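Local coordinates for galacto-N-biose/lacto-N-biose I transporter substrate-binding protein (Bifidobacterium longum, PDB 2Z8F) that binds galacto-N-biose and lacto-N-biose I, and also lacto-N-tetraose, probably to deliver them to an ABC transporter for uptake, at residues A[134-139]-A[268-273]; A[332-337]-A[344-349]; A[166-171]-A[243-248]; A[314-319]-A[328-333]. One frame throughout, in Å; residues are numbered along the deposited sequence.

Interaction 1 of 4, residues A[134-139]-A[268-273]; sequences YFYNKA and EWQVAQ
Strands 134-137 and 269-273 pair antiparallel, with Y134 facing A272, F135 facing V271, Y136 facing Q270 and N137 facing W269. Their axes approach to 4.6 Å, at 150°. Y134 with A272 and Y136 with Q270 are the hydrogen-bonded pairs, each bonded in both directions; A272 N to Y134 O spans 2.8 Å. F135-V271 and N137-W269 are non-hydrogen-bonded pairs. K138 N, where the helix begins, still donates to E268 O.

On the face of F135, V271, N137 and W269, CB of N137 sits over the centre of the W269 six-membered ring, 4.1 Å from its centroid. With CG anti to the backbone N (chi1 -175°), the N137 amide extends toward E268, and its ND2 gives a hydrogen bond to E268 OE2 at 3.0 Å, on the anti side of the carboxylate. F135 CD1 and CE1 both touch V271 CG2 at 3.8 Å. On the other face, Y136 CE2 reaches Q270 CB at 3.5 Å and also touches A272 CB.

N137 is the N-cap of the helix, and its OD1 accepts from E140 N. One side chain therefore does three jobs: OD1 caps the helix, ND2 bonds the E268 carboxylate and CB lies over the indole.

Interaction 2 of 4, residues A[332-337]-A[344-349]; sequences AETPSE and GQDIMK
T334 OG1 is the polar centre of the contact between 332-337 and 344-349. It donates to D346 OD1 at 2.6 Å, using the anti lone pair of that carboxylate oxygen. It also accepts from M348 N at 3.0 Å, with an N-H...O angle of 160°. With OG1 anti to the carbonyl carbon (chi1 -56°), the hydroxyl is placed to make both bonds. D346 is the centre of an inverse gamma turn. A water adds a second link: it accepts from T334 N and donates to D346 OD1 at 2.7 Å. D346 OD1 thus receives two hydrogen bonds, which is likely to favour its charged form. A valine in place of T334 removes the hydroxyl and would probably leave M348 N without its acceptor and D346 OD1 with the water as its remaining partner here.

The apolar contacts lie around this polar pair. T334 CG2 meets I347 CG1 at 4.0 Å, the two side chains crossing at about a right angle. M348 is bent at chi2 and chi3, and its CG, SD and CE all touch A332 CB. SD lies 3.8 Å from A332 CB.

V319 of helix 315-320 packs on both A332 and M348. The T334 hydroxyl takes up a backbone N-H in the first turn of helix 347-356, as hydroxyls often do at helix N termini. Here it comes from a separate loop, the one leading into helix 336-341, and ties the starts of these two successive helices together.

Interaction 3 of 4, residues A[166-171]-A[243-248]; sequences AGKYIM and SLIGTV
Y169 and L244 are joined by a single backbone bridge, and the two segments run nearly the same way, 10° apart end to end. Y169 N donates to S243 O at 2.8 Å. Y169 O receives I245 N at 2.9 Å, with a nearly straight N-H...O angle of 173°, and a weak second bond from G246 N.

The tight part is around I245, G246 and I170. The I245 CG1 lies between its backbone N and carbonyl carbon (chi1 55°) and comes within 3.3 Å of Y169 O. Its CD1 touches K168 CB and, at 3.9 Å, I170 CG2. An alanine in place of I245 would probably open a gap beside K168 and I170. G246 passes close to I170 O, where a CB would clash. Farther along, M171 SD and CE rest on V248 CG2, SD at 3.8 Å.

The end at G167 and S243 is looser and nearer solvent: S243 CB approaches G167 O at 3.9 Å. G167, with positive phi, is the C-prime residue of the Schellman motif ending helix 153-165.

That helix packs on I170 and M171, and helix 207-221 on M171 and V248. Helix 233-240 lies against L244, while strand 132-137 bonds to I245 and T247 through its backbone.

Interaction 4 of 4, residues A[314-319]-A[328-333]; sequences QVPDLV and TTEDAE
Loop 328-333 passes beside helix 315-320, its backbone coming nearest at V315 and A332, whose CA atoms are 6.2 Å apart. The contact is made by van der Waals packing.

V315 and E330 slide past each other in opposite directions. E330 CG lies 3.6 Å from V315 CB and also touches V315 CG2. E330 CG stands between its own backbone N and carbonyl carbon (chi1 61°), and the chain is extended beyond it. The E330 side chain crosses that of P316 at about a right angle, with OE1 3.6 Å from P316 CD. The aliphatic part of E330 therefore lies on the valine, while its OE1 touches CD and CG of P316.

One turn on, V319 continues the same side of the helix. Its CG2 meets A332 CB at 3.8 Å, and its CG1 meets E333 O at 3.6 Å. V315 CG1 meets the same A332 methyl at 4.0 Å. A332 CB thus rests on the neighbouring branches of two valines four residues apart.

V319 also packs on P335, just past the loop. Q314 is the N-cap of helix 315-320. This is a short helix with the chain folded back on it, and i and i+4 side chains on one side of it pack against the returning loop.

From the N terminus, strand 132-137 comes first, and interaction 1 closes a long loop when strand 269-273 pairs with it. Interaction 3 nests inside that loop: it joins the chain after helix 153-165 to the start of strand 246-250, on the other side of strand 132-137. Y134 OH to I170 O and N137 N to I245 O link the two. Interaction 4 follows, and interaction 2 begins on the stretch where it ends, at A332 and E333; each closes a short loop. Q345 and I347 then bring interaction 2 against V271 of interaction 1. The segment leading into helix 347-356 is thereby tied to the three-stranded sheet, while interactions 3 and 4 stay about 17 Å apart at their nearest atoms.

Interaction 1 of 4, residues A[134-139]-A[268-273]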
loop_
_atom_site.group_PDB
_atom_site.type_symbol
_atom_site.label_atom_id
_atom_site.label_comp_id
_atom_site.label_asym_id
_atom_site.label_seq_id
_atom_site.Cartn_x
_atom_site.Cartn_y
_atom_site.Cartn_z
ATOM N N TYR A 134 10.176 7.807 -4.098
ATOM C CA TYR A 134 10.369 8.227 -5.481
ATOM C C TYR A 134 11.440 7.361 -6.144
ATOM O O TYR A 134 12.563 7.294 -5.653
ATOM C CB TYR A 134 10.778 9.697 -5.531
ATOM C CG TYR A 134 10.869 10.254 -6.935
ATOM C CD1 TYR A 134 9.742 10.345 -7.753
ATOM C CD2 TYR A 134 12.079 10.722 -7.441
ATOM C CE1 TYR A 134 9.828 10.871 -9.063
ATOM C CE2 TYR A 134 12.172 11.270 -8.741
ATOM C CZ TYR A 134 11.047 11.335 -9.544
ATOM O OH TYR A 134 11.149 11.867 -10.822
ATOM N N PHE A 135 11.065 6.632 -7.195
ATOM C CA PHE A 135 12.028 5.846 -7.966
ATOM C C PHE A 135 12.437 6.692 -9.170
ATOM O O PHE A 135 11.573 7.287 -9.855
ATOM C CB PHE A 135 11.393 4.563 -8.554
ATOM C CG PHE A 135 10.970 3.496 -7.544
ATOM C CD1 PHE A 135 11.287 3.583 -6.186
ATOM C CD2 PHE A 135 10.293 2.349 -7.997
ATOM C CE1 PHE A 135 10.883 2.590 -5.295
ATOM C CE2 PHE A 135 9.909 1.344 -7.130
ATOM C CZ PHE A 135 10.203 1.467 -5.744
ATOM N N TYR A 136 13.724 6.710 -9.488
ATOM C CA TYR A 136 14.173 7.462 -10.677
ATOM C C TYR A 136 15.441 6.872 -11.269
ATOM O O TYR A 136 16.246 6.258 -10.546
ATOM C CB TYR A 136 14.365 8.970 -10.381
ATOM C CG TYR A 136 15.552 9.230 -9.493
ATOM C CD1 TYR A 136 16.756 9.732 -10.013
ATOM C CD2 TYR A 136 15.489 8.935 -8.136
ATOM C CE1 TYR A 136 17.859 9.940 -9.188
ATOM C CE2 TYR A 136 16.586 9.137 -7.316
ATOM C CZ TYR A 136 17.757 9.633 -7.842
ATOM O OH TYR A 136 18.817 9.800 -6.976
ATOM N N ASN A 137 15.602 7.055 -12.578
ATOM C CA ASN A 137 16.830 6.631 -13.258
ATOM C C ASN A 137 17.848 7.761 -13.242
ATOM O O ASN A 137 17.737 8.730 -13.989
ATOM C CB ASN A 137 16.558 6.142 -14.680
ATOM C CG ASN A 137 17.808 5.586 -15.332
ATOM O OD1 ASN A 137 18.868 6.169 -15.204
ATOM N ND2 ASN A 137 17.687 4.454 -16.015
ATOM N N LYS A 138 18.840 7.618 -12.365
ATOM C CA LYS A 138 19.815 8.680 -12.127
ATOM C C LYS A 138 20.619 9.000 -13.387
ATOM O O LYS A 138 20.935 10.156 -13.645
ATOM C CB LYS A 138 20.737 8.297 -10.962
ATOM C CG LYS A 138 21.775 9.368 -10.651
ATOM C CD LYS A 138 22.260 9.316 -9.225
ATOM C CE LYS A 138 23.150 10.532 -8.943
ATOM N NZ LYS A 138 23.193 10.859 -7.500
ATOM N N ALA A 139 20.953 7.974 -14.170
ATOM C CA ALA A 139 21.683 8.171 -15.425
ATOM C C ALA A 139 20.896 9.008 -16.440
ATOM O O ALA A 139 21.465 9.872 -17.116
ATOM C CB ALA A 139 22.051 6.820 -16.026
ATOM N N GLU A 268 21.184 1.746 -12.720
ATOM C CA GLU A 268 21.048 3.208 -12.794
ATOM C C GLU A 268 19.893 3.745 -11.956
ATOM O O GLU A 268 19.837 4.946 -11.680
ATOM C CB GLU A 268 20.847 3.654 -14.238
ATOM C CG GLU A 268 21.891 3.106 -15.187
ATOM C CD GLU A 268 21.561 3.368 -16.640
ATOM O OE1 GLU A 268 22.527 3.506 -17.413
ATOM O OE2 GLU A 268 20.364 3.436 -17.027
ATOM N N TRP A 269 18.971 2.866 -11.584
ATOM C CA TRP A 269 17.821 3.283 -10.757
ATOM C C TRP A 269 18.233 3.598 -9.326
ATOM O O TRP A 269 19.191 3.019 -8.796
ATOM C CB TRP A 269 16.697 2.256 -10.781
ATOM C CG TRP A 269 15.978 2.167 -12.088
ATOM C CD1 TRP A 269 16.258 1.306 -13.137
ATOM C CD2 TRP A 269 14.869 2.964 -12.510
ATOM N NE1 TRP A 269 15.374 1.527 -14.165
ATOM C CE2 TRP A 269 14.514 2.534 -13.808
ATOM C CE3 TRP A 269 14.124 3.991 -11.906
ATOM C CZ2 TRP A 269 13.452 3.096 -14.518
ATOM C CZ3 TRP A 269 13.055 4.567 -12.630
ATOM C CH2 TRP A 269 12.741 4.111 -13.923
ATOM N N GLN A 270 17.532 4.560 -8.726
ATOM C CA GLN A 270 17.754 4.956 -7.344
ATOM C C GLN A 270 16.408 5.187 -6.665
ATOM O O GLN A 270 15.391 5.402 -7.342
ATOM C CB GLN A 270 18.559 6.261 -7.272
ATOM C CG GLN A 270 19.978 6.186 -7.808
ATOM C CD GLN A 270 20.892 5.432 -6.862
ATOM O OE1 GLN A 270 21.095 4.226 -7.002
ATOM N NE2 GLN A 270 21.402 6.124 -5.868
ATOM N N VAL A 271 16.411 5.141 -5.332
ATOM C CA VAL A 271 15.242 5.499 -4.532
ATOM C C VAL A 271 15.575 6.795 -3.801
ATOM O O VAL A 271 16.666 6.940 -3.235
ATOM C CB VAL A 271 14.885 4.412 -3.516
ATOM C CG1 VAL A 271 13.736 4.838 -2.606
ATOM C CG2 VAL A 271 14.516 3.110 -4.247
ATOM N N ALA A 272 14.637 7.732 -3.840
ATOM C CA ALA A 272 14.747 8.995 -3.080
ATOM C C ALA A 272 13.482 9.156 -2.230
ATOM O O ALA A 272 12.437 8.614 -2.546
ATOM C CB ALA A 272 14.855 10.150 -4.032
ATOM N N GLN A 273 13.581 9.931 -1.147
ATOM C CA GLN A 273 12.386 10.380 -0.442
ATOM C C GLN A 273 11.559 11.297 -1.344
ATOM O O GLN A 273 12.109 11.948 -2.224
ATOM C CB GLN A 273 12.794 11.162 0.804
ATOM C CG GLN A 273 13.628 10.356 1.804
ATOM C CD GLN A 273 12.937 9.082 2.255
ATOM O OE1 GLN A 273 11.787 9.112 2.721
ATOM N NE2 GLN A 273 13.629 7.947 2.122
#

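Interaction 2 of 4, residues A[332-337]-A[344-349]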
loop_
_atom_site.group_PDB
_atom_site.type_symbol
_atom_site.label_atom_id
_atom_site.label_comp_id
_atom_site.label_asym_id
_atom_site.label_seq_id
_atom_site.Cartn_x
_atom_site.Cartn_y
_atom_site.Cartn_z
ATOM N N ALA A 332 15.336 -5.397 8.575
ATOM C CA ALA A 332 15.175 -5.766 7.170
ATOM C C ALA A 332 16.414 -5.336 6.386
ATOM O O ALA A 332 16.957 -4.250 6.609
ATOM C CB ALA A 332 13.914 -5.136 6.584
ATOM N N GLU A 333 16.862 -6.196 5.479
ATOM C CA GLU A 333 18.046 -5.927 4.685
ATOM C C GLU A 333 17.710 -5.978 3.206
ATOM O O GLU A 333 16.888 -6.797 2.780
ATOM C CB GLU A 333 19.147 -6.954 4.997
ATOM C CG GLU A 333 19.521 -7.002 6.475
ATOM C CD GLU A 333 20.768 -7.812 6.763
ATOM O OE1 GLU A 333 21.144 -8.690 5.949
ATOM O OE2 GLU A 333 21.383 -7.560 7.823
ATOM N N THR A 334 18.353 -5.107 2.439
ATOM C CA THR A 334 18.142 -5.067 0.996
ATOM C C THR A 334 18.717 -6.333 0.360
ATOM O O THR A 334 19.918 -6.601 0.532
ATOM C CB THR A 334 18.833 -3.836 0.373
ATOM O OG1 THR A 334 18.366 -2.636 1.018
ATOM C CG2 THR A 334 18.532 -3.758 -1.101
ATOM N N PRO A 335 17.886 -7.120 -0.358
ATOM C CA PRO A 335 18.451 -8.272 -1.087
ATOM C C PRO A 335 19.503 -7.868 -2.121
ATOM O O PRO A 335 19.401 -6.819 -2.750
ATOM C CB PRO A 335 17.230 -8.903 -1.782
ATOM C CG PRO A 335 16.034 -8.438 -0.970
ATOM C CD PRO A 335 16.424 -7.029 -0.513
ATOM N N SER A 336 20.521 -8.705 -2.299
ATOM C CA SER A 336 21.585 -8.408 -3.255
ATOM C C SER A 336 21.098 -8.074 -4.684
ATOM O O SER A 336 21.652 -7.183 -5.337
ATOM C CB SER A 336 22.588 -9.571 -3.289
ATOM O OG SER A 336 21.910 -10.753 -3.681
ATOM N N GLU A 337 20.072 -8.779 -5.163
ATOM C CA GLU A 337 19.483 -8.506 -6.488
ATOM C C GLU A 337 18.903 -7.083 -6.604
ATOM O O GLU A 337 19.042 -6.417 -7.640
ATOM C CB GLU A 337 18.406 -9.548 -6.822
ATOM C CG GLU A 337 18.933 -11.004 -6.886
ATOM C CD GLU A 337 19.065 -11.705 -5.521
ATOM O OE1 GLU A 337 18.808 -11.087 -4.448
ATOM O OE2 GLU A 337 19.444 -12.903 -5.529
ATOM N N GLY A 344 23.640 -0.257 -6.652
ATOM C CA GLY A 344 24.346 -0.494 -5.401
ATOM C C GLY A 344 23.693 0.076 -4.150
ATOM O O GLY A 344 24.260 -0.028 -3.064
ATOM N N GLN A 345 22.494 0.659 -4.280
ATOM C CA GLN A 345 21.875 1.369 -3.150
ATOM C C GLN A 345 21.228 0.438 -2.133
ATOM O O GLN A 345 20.555 -0.535 -2.500
ATOM C CB GLN A 345 20.809 2.334 -3.658
ATOM C CG GLN A 345 20.352 3.364 -2.620
ATOM C CD GLN A 345 19.261 4.274 -3.154
ATOM O OE1 GLN A 345 18.741 4.069 -4.247
ATOM N NE2 GLN A 345 18.921 5.299 -2.375
ATOM N N ASP A 346 21.389 0.783 -0.860
ATOM C CA ASP A 346 20.713 0.081 0.229
ATOM C C ASP A 346 19.308 0.682 0.303
ATOM O O ASP A 346 19.042 1.551 1.127
ATOM C CB ASP A 346 21.484 0.293 1.546
ATOM C CG ASP A 346 20.905 -0.496 2.724
ATOM O OD1 ASP A 346 19.876 -1.204 2.573
ATOM O OD2 ASP A 346 21.478 -0.391 3.844
ATOM N N ILE A 347 18.412 0.227 -0.573
ATOM C CA ILE A 347 17.090 0.880 -0.681
ATOM C C ILE A 347 16.198 0.665 0.540
ATOM O O ILE A 347 15.328 1.505 0.841
ATOM C CB ILE A 347 16.355 0.550 -2.009
ATOM C CG1 ILE A 347 15.903 -0.915 -2.048
ATOM C CG2 ILE A 347 17.229 0.921 -3.208
ATOM C CD1 ILE A 347 15.107 -1.225 -3.308
ATOM N N MET A 348 16.422 -0.426 1.270
ATOM C CA MET A 348 15.647 -0.693 2.477
ATOM C C MET A 348 15.858 0.433 3.475
ATOM O O MET A 348 14.930 0.811 4.184
ATOM C CB MET A 348 16.049 -2.022 3.123
ATOM C CG MET A 348 15.212 -2.381 4.332
ATOM S SD MET A 348 13.479 -2.521 3.895
ATOM C CE MET A 348 13.525 -4.006 2.871
ATOM N N LYS A 349 17.060 0.988 3.516
ATOM C CA LYS A 349 17.310 2.122 4.406
ATOM C C LYS A 349 16.415 3.320 4.050
ATOM O O LYS A 349 15.930 4.049 4.943
ATOM C CB LYS A 349 18.792 2.491 4.413
ATOM C CG LYS A 349 19.147 3.624 5.377
ATOM C CD LYS A 349 20.658 3.668 5.639
ATOM C CE LYS A 349 21.147 5.071 6.082
ATOM N NZ LYS A 349 20.261 5.767 7.079
HETATM O O HOH W 1 20.234 -3.473 3.927
#

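Interaction 3 of 4, residues A[166-171]-A[243-248]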
loop_
_atom_site.group_PDB
_atom_site.type_symbol
_atom_site.label_atom_id
_atom_site.label_comp_id
_atom_site.label_asym_id
_atom_site.label_seq_id
_atom_site.Cartn_x
_atom_site.Cartn_y
_atom_site.Cartn_z
ATOM N N ALA A 166 11.837 16.121 -24.357
ATOM C CA ALA A 166 12.763 15.083 -24.811
ATOM C C ALA A 166 12.136 13.689 -24.890
ATOM O O ALA A 166 12.842 12.680 -25.066
ATOM C CB ALA A 166 13.992 15.064 -23.904
ATOM N N GLY A 167 10.810 13.606 -24.769
ATOM C CA GLY A 167 10.146 12.303 -24.812
ATOM C C GLY A 167 10.430 11.384 -23.621
ATOM O O GLY A 167 10.289 10.146 -23.727
ATOM N N LYS A 168 10.803 11.989 -22.490
ATOM C CA LYS A 168 11.024 11.259 -21.231
ATOM C C LYS A 168 10.008 11.763 -20.209
ATOM O O LYS A 168 9.515 12.889 -20.334
ATOM C CB LYS A 168 12.425 11.526 -20.693
ATOM C CG LYS A 168 13.591 11.013 -21.559
ATOM C CD LYS A 168 13.604 9.507 -21.618
ATOM C CE LYS A 168 14.976 8.998 -22.030
ATOM N NZ LYS A 168 14.805 7.627 -22.561
ATOM N N TYR A 169 9.703 10.951 -19.202
ATOM C CA TYR A 169 8.725 11.370 -18.176
ATOM C C TYR A 169 9.287 11.075 -16.802
ATOM O O TYR A 169 9.689 9.949 -16.531
ATOM C CB TYR A 169 7.355 10.700 -18.429
ATOM C CG TYR A 169 6.918 10.997 -19.852
ATOM C CD1 TYR A 169 6.377 12.238 -20.195
ATOM C CD2 TYR A 169 7.172 10.081 -20.882
ATOM C CE1 TYR A 169 6.041 12.547 -21.536
ATOM C CE2 TYR A 169 6.846 10.383 -22.233
ATOM C CZ TYR A 169 6.285 11.617 -22.543
ATOM O OH TYR A 169 5.946 11.925 -23.856
ATOM N N ILE A 170 9.359 12.111 -15.954
ATOM C CA ILE A 170 9.851 11.934 -14.600
ATOM C C ILE A 170 8.701 11.778 -13.573
ATOM O O ILE A 170 8.947 11.772 -12.366
ATOM C CB ILE A 170 10.835 13.049 -14.166
ATOM C CG1 ILE A 170 10.154 14.421 -14.085
ATOM C CG2 ILE A 170 12.060 13.083 -15.129
ATOM C CD1 ILE A 170 11.033 15.529 -13.367
ATOM N N MET A 171 7.467 11.668 -14.070
ATOM C CA MET A 171 6.325 11.346 -13.229
ATOM C C MET A 171 5.342 10.459 -13.987
ATOM O O MET A 171 5.239 10.525 -15.222
ATOM C CB MET A 171 5.648 12.649 -12.733
ATOM C CG MET A 171 4.578 12.480 -11.639
ATOM S SD MET A 171 5.046 11.448 -10.229
ATOM C CE MET A 171 6.372 12.398 -9.556
ATOM N N SER A 243 11.175 5.307 -21.453
ATOM C CA SER A 243 10.503 6.621 -21.475
ATOM C C SER A 243 10.121 7.091 -20.076
ATOM O O SER A 243 10.303 8.273 -19.755
ATOM C CB SER A 243 9.293 6.648 -22.404
ATOM O OG SER A 243 8.318 5.692 -22.044
ATOM N N LEU A 244 9.615 6.163 -19.259
ATOM C CA LEU A 244 9.317 6.484 -17.837
ATOM C C LEU A 244 10.601 6.339 -17.024
ATOM O O LEU A 244 11.102 5.232 -16.827
ATOM C CB LEU A 244 8.192 5.609 -17.257
ATOM C CG LEU A 244 7.768 5.933 -15.810
ATOM C CD1 LEU A 244 7.165 7.345 -15.749
ATOM C CD2 LEU A 244 6.778 4.883 -15.275
ATOM N N ILE A 245 11.117 7.470 -16.522
ATOM C CA ILE A 245 12.423 7.512 -15.864
ATOM C C ILE A 245 12.311 8.007 -14.418
ATOM O O ILE A 245 13.303 8.124 -13.702
ATOM C CB ILE A 245 13.476 8.345 -16.647
ATOM C CG1 ILE A 245 12.995 9.770 -16.920
ATOM C CG2 ILE A 245 13.799 7.624 -17.972
ATOM C CD1 ILE A 245 14.102 10.712 -17.388
ATOM N N GLY A 246 11.090 8.273 -14.000
ATOM C CA GLY A 246 10.874 8.663 -12.607
ATOM C C GLY A 246 9.418 8.506 -12.259
ATOM O O GLY A 246 8.534 8.756 -13.093
ATOM N N THR A 247 9.138 8.119 -11.015
ATOM C CA THR A 247 7.736 8.029 -10.557
ATOM C C THR A 247 7.661 7.881 -9.037
ATOM O O THR A 247 8.574 7.347 -8.398
ATOM C CB THR A 247 6.945 6.844 -11.225
ATOM O OG1 THR A 247 5.567 6.874 -10.809
ATOM C CG2 THR A 247 7.543 5.509 -10.862
ATOM N N VAL A 248 6.570 8.382 -8.468
ATOM C CA VAL A 248 6.182 7.987 -7.131
ATOM C C VAL A 248 5.881 6.488 -7.155
ATOM O O VAL A 248 5.373 5.954 -8.149
ATOM C CB VAL A 248 4.930 8.747 -6.666
ATOM C CG1 VAL A 248 4.387 8.206 -5.345
ATOM C CG2 VAL A 248 5.219 10.258 -6.590
#

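Interaction 4 of 4, residues A[314-319]-A[328-333]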
loop_
_atom_site.group_PDB
_atom_site.type_symbol
_atom_site.label_atom_id
_atom_site.label_comp_id
_atom_site.label_asym_id
_atom_site.label_seq_id
_atom_site.Cartn_x
_atom_site.Cartn_y
_atom_site.Cartn_z
ATOM N N GLN A 314 9.148 -13.624 9.777
ATOM C CA GLN A 314 10.134 -14.188 8.830
ATOM C C GLN A 314 10.653 -13.081 7.913
ATOM O O GLN A 314 10.406 -13.056 6.707
ATOM C CB GLN A 314 9.524 -15.364 8.022
ATOM C CG GLN A 314 9.001 -16.506 8.928
ATOM C CD GLN A 314 10.030 -16.894 9.994
ATOM O OE1 GLN A 314 11.104 -17.395 9.679
ATOM N NE2 GLN A 314 9.720 -16.612 11.251
ATOM N N VAL A 315 11.392 -12.143 8.504
ATOM C CA VAL A 315 11.734 -10.905 7.840
ATOM C C VAL A 315 12.335 -11.060 6.432
ATOM O O VAL A 315 11.797 -10.486 5.479
ATOM C CB VAL A 315 12.542 -9.992 8.794
ATOM C CG1 VAL A 315 13.173 -8.810 8.064
ATOM C CG2 VAL A 315 11.605 -9.524 9.916
ATOM N N PRO A 316 13.449 -11.797 6.287
ATOM C CA PRO A 316 14.012 -11.887 4.929
ATOM C C PRO A 316 13.015 -12.437 3.883
ATOM O O PRO A 316 12.990 -11.951 2.751
ATOM C CB PRO A 316 15.209 -12.820 5.098
ATOM C CG PRO A 316 15.548 -12.760 6.568
ATOM C CD PRO A 316 14.271 -12.512 7.291
ATOM N N ASP A 317 12.219 -13.429 4.268
ATOM C CA ASP A 317 11.269 -14.037 3.331
ATOM C C ASP A 317 10.189 -13.030 2.934
ATOM O O ASP A 317 9.840 -12.916 1.772
ATOM C CB ASP A 317 10.629 -15.298 3.906
ATOM C CG ASP A 317 11.637 -16.425 4.169
ATOM O OD1 ASP A 317 12.736 -16.425 3.589
ATOM O OD2 ASP A 317 11.288 -17.322 4.958
ATOM N N LEU A 318 9.673 -12.280 3.912
ATOM C CA LEU A 318 8.706 -11.218 3.602
ATOM C C LEU A 318 9.323 -10.134 2.720
ATOM O O LEU A 318 8.676 -9.628 1.773
ATOM C CB LEU A 318 8.219 -10.579 4.913
ATOM C CG LEU A 318 7.475 -11.491 5.916
ATOM C CD1 LEU A 318 7.258 -10.794 7.269
ATOM C CD2 LEU A 318 6.152 -11.961 5.368
ATOM N N VAL A 319 10.558 -9.730 3.045
ATOM C CA VAL A 319 11.252 -8.746 2.227
ATOM C C VAL A 319 11.346 -9.216 0.783
ATOM O O VAL A 319 11.157 -8.424 -0.131
ATOM C CB VAL A 319 12.644 -8.361 2.788
ATOM C CG1 VAL A 319 13.482 -7.593 1.762
ATOM C CG2 VAL A 319 12.494 -7.573 4.106
ATOM N N THR A 328 9.695 -5.987 14.268
ATOM C CA THR A 328 10.879 -5.305 14.753
ATOM C C THR A 328 11.878 -6.299 15.327
ATOM O O THR A 328 12.855 -5.915 15.941
ATOM C CB THR A 328 10.503 -4.285 15.845
ATOM O OG1 THR A 328 9.683 -4.941 16.806
ATOM C CG2 THR A 328 9.762 -3.081 15.232
ATOM N N THR A 329 11.641 -7.584 15.091
ATOM C CA THR A 329 12.457 -8.651 15.679
ATOM C C THR A 329 13.874 -8.724 15.095
ATOM O O THR A 329 14.793 -9.215 15.769
ATOM C CB THR A 329 11.760 -10.000 15.525
ATOM O OG1 THR A 329 11.332 -10.114 14.163
ATOM C CG2 THR A 329 10.543 -10.090 16.430
ATOM N N GLU A 330 14.056 -8.238 13.864
ATOM C CA GLU A 330 15.371 -8.156 13.208
ATOM C C GLU A 330 15.296 -7.089 12.128
ATOM O O GLU A 330 14.200 -6.787 11.656
ATOM C CB GLU A 330 15.788 -9.502 12.601
ATOM C CG GLU A 330 14.862 -10.024 11.530
ATOM C CD GLU A 330 15.328 -11.346 10.942
ATOM O OE1 GLU A 330 16.216 -11.333 10.052
ATOM O OE2 GLU A 330 14.799 -12.390 11.373
ATOM N N ASP A 331 16.441 -6.514 11.748
ATOM C CA ASP A 331 16.472 -5.461 10.732
ATOM C C ASP A 331 16.181 -6.063 9.357
ATOM O O ASP A 331 16.717 -7.113 9.012
ATOM C CB ASP A 331 17.841 -4.748 10.683
ATOM C CG ASP A 331 18.120 -3.851 11.899
ATOM O OD1 ASP A 331 17.183 -3.373 12.581
ATOM O OD2 ASP A 331 19.323 -3.608 12.167
ATOM N N ALA A 332 15.336 -5.397 8.575
ATOM C CA ALA A 332 15.175 -5.766 7.170
ATOM C C ALA A 332 16.414 -5.336 6.386
ATOM O O ALA A 332 16.957 -4.250 6.609
ATOM C CB ALA A 332 13.914 -5.136 6.584
ATOM N N GLU A 333 16.862 -6.196 5.479
ATOM C CA GLU A 333 18.046 -5.927 4.685
ATOM C C GLU A 333 17.710 -5.978 3.206
ATOM O O GLU A 333 16.888 -6.797 2.780
ATOM C CB GLU A 333 19.147 -6.954 4.997
ATOM C CG GLU A 333 19.521 -7.002 6.475
ATOM C CD GLU A 333 20.768 -7.812 6.763
ATOM O OE1 GLU A 333 21.144 -8.690 5.949
ATOM O OE2 GLU A 333 21.383 -7.560 7.823
#